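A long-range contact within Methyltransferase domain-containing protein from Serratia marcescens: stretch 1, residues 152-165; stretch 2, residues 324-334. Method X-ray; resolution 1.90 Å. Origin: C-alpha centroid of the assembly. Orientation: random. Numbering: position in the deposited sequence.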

# COMPACT_ATOMS: atom_id res chain seq x y z
N PHE A 152 -3.03 14.99 -13.85
CA PHE A 152 -4.20 14.62 -13.06
C PHE A 152 -5.19 15.76 -12.91
O PHE A 152 -6.35 15.51 -12.62
N ALA A 153 -4.73 17.00 -13.06
CA ALA A 153 -5.57 18.15 -12.75
C ALA A 153 -6.55 18.47 -13.87
O ALA A 153 -7.32 19.43 -13.74
N ALA A 154 -6.52 17.71 -14.97
CA ALA A 154 -7.39 18.00 -16.11
C ALA A 154 -8.86 18.11 -15.73
O ALA A 154 -9.49 19.09 -16.16
N PRO A 155 -9.46 17.21 -14.94
CA PRO A 155 -10.87 17.42 -14.58
C PRO A 155 -11.10 18.65 -13.72
O PRO A 155 -12.16 19.28 -13.86
N PHE A 156 -10.17 19.02 -12.84
CA PHE A 156 -10.33 20.27 -12.10
C PHE A 156 -10.29 21.46 -13.05
O PHE A 156 -11.13 22.36 -12.96
N ILE A 157 -9.31 21.48 -13.95
CA ILE A 157 -9.13 22.63 -14.83
C ILE A 157 -10.35 22.79 -15.74
O ILE A 157 -10.92 23.88 -15.86
N ALA A 158 -10.77 21.69 -16.37
CA ALA A 158 -11.95 21.71 -17.22
C ALA A 158 -13.18 22.20 -16.46
O ALA A 158 -13.95 23.01 -16.97
N GLY A 159 -13.36 21.73 -15.22
CA GLY A 159 -14.53 22.13 -14.45
C GLY A 159 -14.44 23.55 -13.92
O GLY A 159 -15.46 24.21 -13.75
N PHE A 160 -13.21 24.02 -13.65
CA PHE A 160 -13.01 25.42 -13.28
C PHE A 160 -13.34 26.33 -14.46
O PHE A 160 -14.14 27.26 -14.33
N VAL A 161 -12.74 26.06 -15.63
CA VAL A 161 -13.00 26.87 -16.82
C VAL A 161 -14.48 26.88 -17.17
O VAL A 161 -15.02 27.89 -17.62
N ARG A 162 -15.17 25.75 -16.96
CA ARG A 162 -16.56 25.62 -17.42
C ARG A 162 -17.55 26.18 -16.41
O ARG A 162 -18.51 26.87 -16.80
N ASP A 163 -17.35 25.93 -15.11
CA ASP A 163 -18.31 26.28 -14.07
C ASP A 163 -18.11 27.67 -13.47
O ASP A 163 -19.03 28.18 -12.82
N TYR A 164 -16.95 28.29 -13.65
CA TYR A 164 -16.71 29.62 -13.11
C TYR A 164 -16.59 30.61 -14.26
O TYR A 164 -15.93 30.32 -15.27
N ASP A 165 -17.27 31.74 -14.12
CA ASP A 165 -17.33 32.79 -15.17
C ASP A 165 -16.07 33.66 -15.14
O ASP A 165 -16.06 34.63 -14.37
N ILE A 324 -17.86 28.97 -0.08
CA ILE A 324 -17.53 27.80 -0.88
C ILE A 324 -18.19 27.93 -2.23
O ILE A 324 -19.34 28.39 -2.34
N MET A 325 -17.48 27.53 -3.28
CA MET A 325 -18.05 27.39 -4.60
C MET A 325 -17.71 25.99 -5.09
O MET A 325 -16.54 25.67 -5.32
N LYS A 326 -18.74 25.15 -5.23
CA LYS A 326 -18.56 23.82 -5.76
C LYS A 326 -18.43 23.88 -7.27
O LYS A 326 -19.11 24.67 -7.93
N ILE A 327 -17.53 23.06 -7.81
CA ILE A 327 -17.34 22.95 -9.26
C ILE A 327 -17.12 21.48 -9.59
O ILE A 327 -16.79 20.66 -8.72
N ALA A 328 -17.30 21.14 -10.86
CA ALA A 328 -16.95 19.81 -11.32
C ALA A 328 -15.46 19.55 -11.08
O ALA A 328 -14.63 20.47 -11.09
N GLY A 329 -15.12 18.28 -10.89
CA GLY A 329 -13.75 17.90 -10.64
C GLY A 329 -13.51 17.62 -9.17
O GLY A 329 -14.42 17.71 -8.34
N PRO A 330 -12.28 17.24 -8.82
CA PRO A 330 -12.01 16.83 -7.44
C PRO A 330 -11.74 17.99 -6.49
O PRO A 330 -11.66 17.76 -5.28
N ARG A 331 -11.58 19.22 -6.98
CA ARG A 331 -11.29 20.33 -6.08
C ARG A 331 -12.56 21.10 -5.73
O ARG A 331 -13.59 21.00 -6.40
N THR A 332 -12.47 21.85 -4.64
CA THR A 332 -13.50 22.75 -4.16
C THR A 332 -12.89 24.15 -4.10
O THR A 332 -11.74 24.32 -3.70
N LEU A 333 -13.66 25.16 -4.49
CA LEU A 333 -13.16 26.53 -4.52
C LEU A 333 -13.50 27.22 -3.21
O LEU A 333 -14.65 27.20 -2.76
N ILE A 334 -12.49 27.82 -2.58
CA ILE A 334 -12.71 28.70 -1.44
C ILE A 334 -12.44 30.11 -1.93
O ILE A 334 -11.37 30.38 -2.50

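What fills the apolar centre of the contact? Phe156, Phe160 and Tyr164, spaced four residues apart along the helix and just past its end, meet Ile327, Leu333 and Met325 from the hairpin-like second stretch, where Met325 and Leu333 are paired through their backbones. Ile327 points toward the helix with chi1 p and chi2 t; its CD1 touches two aromatic residues, with Ile327 CD1 3.9 Å from Phe156 CE1 and 4.1 Å from Phe160 CB. Leu333, chi1 m and chi2 t, also points toward the helix. Leu333 CD2 sits over the face of the Phe160 ring in a CH-pi contact, 4.1 Å from Phe156 CE1 at the edge of the Phe156 ring, while Leu333 CD1 comes within 3.4 Å of Phe160 CE1. All three aromatic residues have chi1 t.

How does Tyr164 extend this core past the helix? It is the first residue to leave helical geometry, yet its CA-to-CB bond still points toward the second stretch. Met325, extended at chi1 and chi2 (both t) and turning at chi3 (m), brings SD to 3.5 Å from Tyr164 CD2, at the edge of the ring rather than over its face. The phenol OH finds its hydrogen bond elsewhere in the structure.

What lies over the face of Phe156? Arg331, with chi1 m and the rest of the chain extended, lays its guanidinium flat on the ring, the planes only 7° apart. Its CD is over the ring face as well, so both the aliphatic and the charged parts of the side chain use this surface; Arg331 NH1 is 3.5 Å from Phe156 CE2. The cation-pi contact is off-centre, and NH1 is hydrogen-bonded elsewhere. Nearby, Pro330 CD rests 4.1 Å from Phe156 CB and 4.2 Å from Pro155 CB.

Why can the backbones come so close here? Two glycines leave room. A CB on Gly159 would clash with Ala328 O, which lies 3.7 Å from Gly159 CA; one on Gly329 would run into Pro155 O and Phe156 CA, and the backbone angles of Gly329 themselves call for glycine.

Where is the polar edge? Asp163, chi1 m and pointing toward the second stretch, accepts the one hydrogen bond across the contact, from Ala328 N to Asp163 OD2 at 3.0 Å and nearly straight at 162°. Within the first stretch, Asp163 OD1 forms a salt bridge with Arg162 NH1 at 2.6 Å. The end of Arg162 also comes near the loop, with Arg162 NH2 3.3 Å from Ala328 CB.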

# COMPACT_ATOMS: atom_id res chain seq x y z
CB PHE A 152 -3.78 14.18 -11.66
CG PHE A 152 -3.32 12.78 -11.60
CD1 PHE A 152 -2.01 12.48 -11.90
CD2 PHE A 152 -4.19 11.76 -11.28
CE1 PHE A 152 -1.57 11.18 -11.87
CE2 PHE A 152 -3.76 10.45 -11.25
CZ PHE A 152 -2.44 10.16 -11.52
CB ALA A 153 -4.70 19.37 -12.43
CB ALA A 154 -7.17 16.94 -17.20
CB PRO A 155 -11.24 16.13 -13.84
CG PRO A 155 -10.30 15.10 -14.41
CD PRO A 155 -9.00 15.86 -14.59
CB PHE A 156 -9.23 20.42 -11.03
CG PHE A 156 -8.96 21.85 -10.64
CD1 PHE A 156 -9.93 22.59 -9.98
CD2 PHE A 156 -7.76 22.46 -10.94
CE1 PHE A 156 -9.71 23.92 -9.62
CE2 PHE A 156 -7.53 23.78 -10.58
CZ PHE A 156 -8.51 24.51 -9.92
CB ILE A 157 -7.84 22.48 -15.65
CG1 ILE A 157 -6.62 22.71 -14.76
CG2 ILE A 157 -7.86 23.41 -16.85
CD1 ILE A 157 -5.34 22.22 -15.36
CB ALA A 158 -12.20 20.32 -17.82
CB PHE A 160 -11.56 25.61 -12.80
CG PHE A 160 -11.33 26.85 -11.95
CD1 PHE A 160 -12.37 27.71 -11.61
CD2 PHE A 160 -10.05 27.15 -11.49
CE1 PHE A 160 -12.13 28.84 -10.83
CE2 PHE A 160 -9.81 28.29 -10.71
CZ PHE A 160 -10.85 29.13 -10.39
CB VAL A 161 -12.14 26.37 -18.00
CG1 VAL A 161 -12.44 27.16 -19.25
CG2 VAL A 161 -10.66 26.49 -17.66
CB ARG A 162 -16.86 24.15 -17.73
CG ARG A 162 -18.18 23.86 -18.42
CD ARG A 162 -19.22 23.31 -17.45
NE ARG A 162 -18.83 22.00 -16.90
CZ ARG A 162 -19.52 21.34 -15.97
NH1 ARG A 162 -20.64 21.86 -15.46
NH2 ARG A 162 -19.09 20.16 -15.53
CB ASP A 163 -18.27 25.26 -12.94
CG ASP A 163 -18.80 23.91 -13.36
OD1 ASP A 163 -19.08 23.77 -14.56
OD2 ASP A 163 -18.94 23.00 -12.52
CB TYR A 164 -15.46 29.66 -12.24
CG TYR A 164 -15.19 31.03 -11.63
CD1 TYR A 164 -14.51 32.01 -12.34
CD2 TYR A 164 -15.61 31.33 -10.34
CE1 TYR A 164 -14.27 33.26 -11.79
CE2 TYR A 164 -15.36 32.58 -9.77
CZ TYR A 164 -14.69 33.54 -10.50
OH TYR A 164 -14.44 34.78 -9.96
CB ASP A 165 -18.59 33.64 -15.02
CG ASP A 165 -18.89 34.46 -16.26
OD1 ASP A 165 -18.17 34.29 -17.26
OD2 ASP A 165 -19.84 35.25 -16.22
CB ILE A 324 -17.98 26.50 -0.18
CG1 ILE A 324 -17.37 26.38 1.22
CG2 ILE A 324 -17.64 25.28 -1.04
CD1 ILE A 324 -15.92 26.80 1.28
CB MET A 325 -17.53 28.46 -5.56
CG MET A 325 -18.10 28.37 -6.95
SD MET A 325 -17.65 29.80 -7.93
CE MET A 325 -17.83 31.11 -6.71
CB LYS A 326 -19.74 22.93 -5.37
CG LYS A 326 -19.89 22.71 -3.88
CD LYS A 326 -21.18 21.98 -3.57
CE LYS A 326 -20.95 20.83 -2.60
NZ LYS A 326 -22.01 19.77 -2.69
CB ILE A 327 -16.15 23.80 -9.77
CG1 ILE A 327 -14.87 23.46 -9.00
CG2 ILE A 327 -16.43 25.29 -9.67
CD1 ILE A 327 -13.62 23.91 -9.71
CB ALA A 328 -17.29 19.62 -12.80
CB PRO A 330 -10.77 15.94 -7.59
CG PRO A 330 -10.05 16.48 -8.78
CD PRO A 330 -11.12 17.04 -9.71
CB ARG A 331 -10.25 21.29 -6.68
CG ARG A 331 -8.90 20.65 -6.91
CD ARG A 331 -7.81 21.66 -7.18
NE ARG A 331 -6.66 21.02 -7.81
CZ ARG A 331 -5.56 21.64 -8.18
NH1 ARG A 331 -5.43 22.95 -7.97
NH2 ARG A 331 -4.59 20.96 -8.77
CB THR A 332 -13.98 22.30 -2.77
OG1 THR A 332 -14.52 20.98 -2.88
CG2 THR A 332 -15.03 23.22 -2.23
CB LEU A 333 -13.74 27.31 -5.71
CG LEU A 333 -13.50 26.81 -7.13
CD1 LEU A 333 -13.99 27.84 -8.14
CD2 LEU A 333 -12.04 26.42 -7.41
CB ILE A 334 -11.83 28.31 -0.24
CG1 ILE A 334 -12.10 26.85 0.13
CG2 ILE A 334 -12.16 29.16 0.93
CD1 ILE A 334 -10.88 25.95 0.10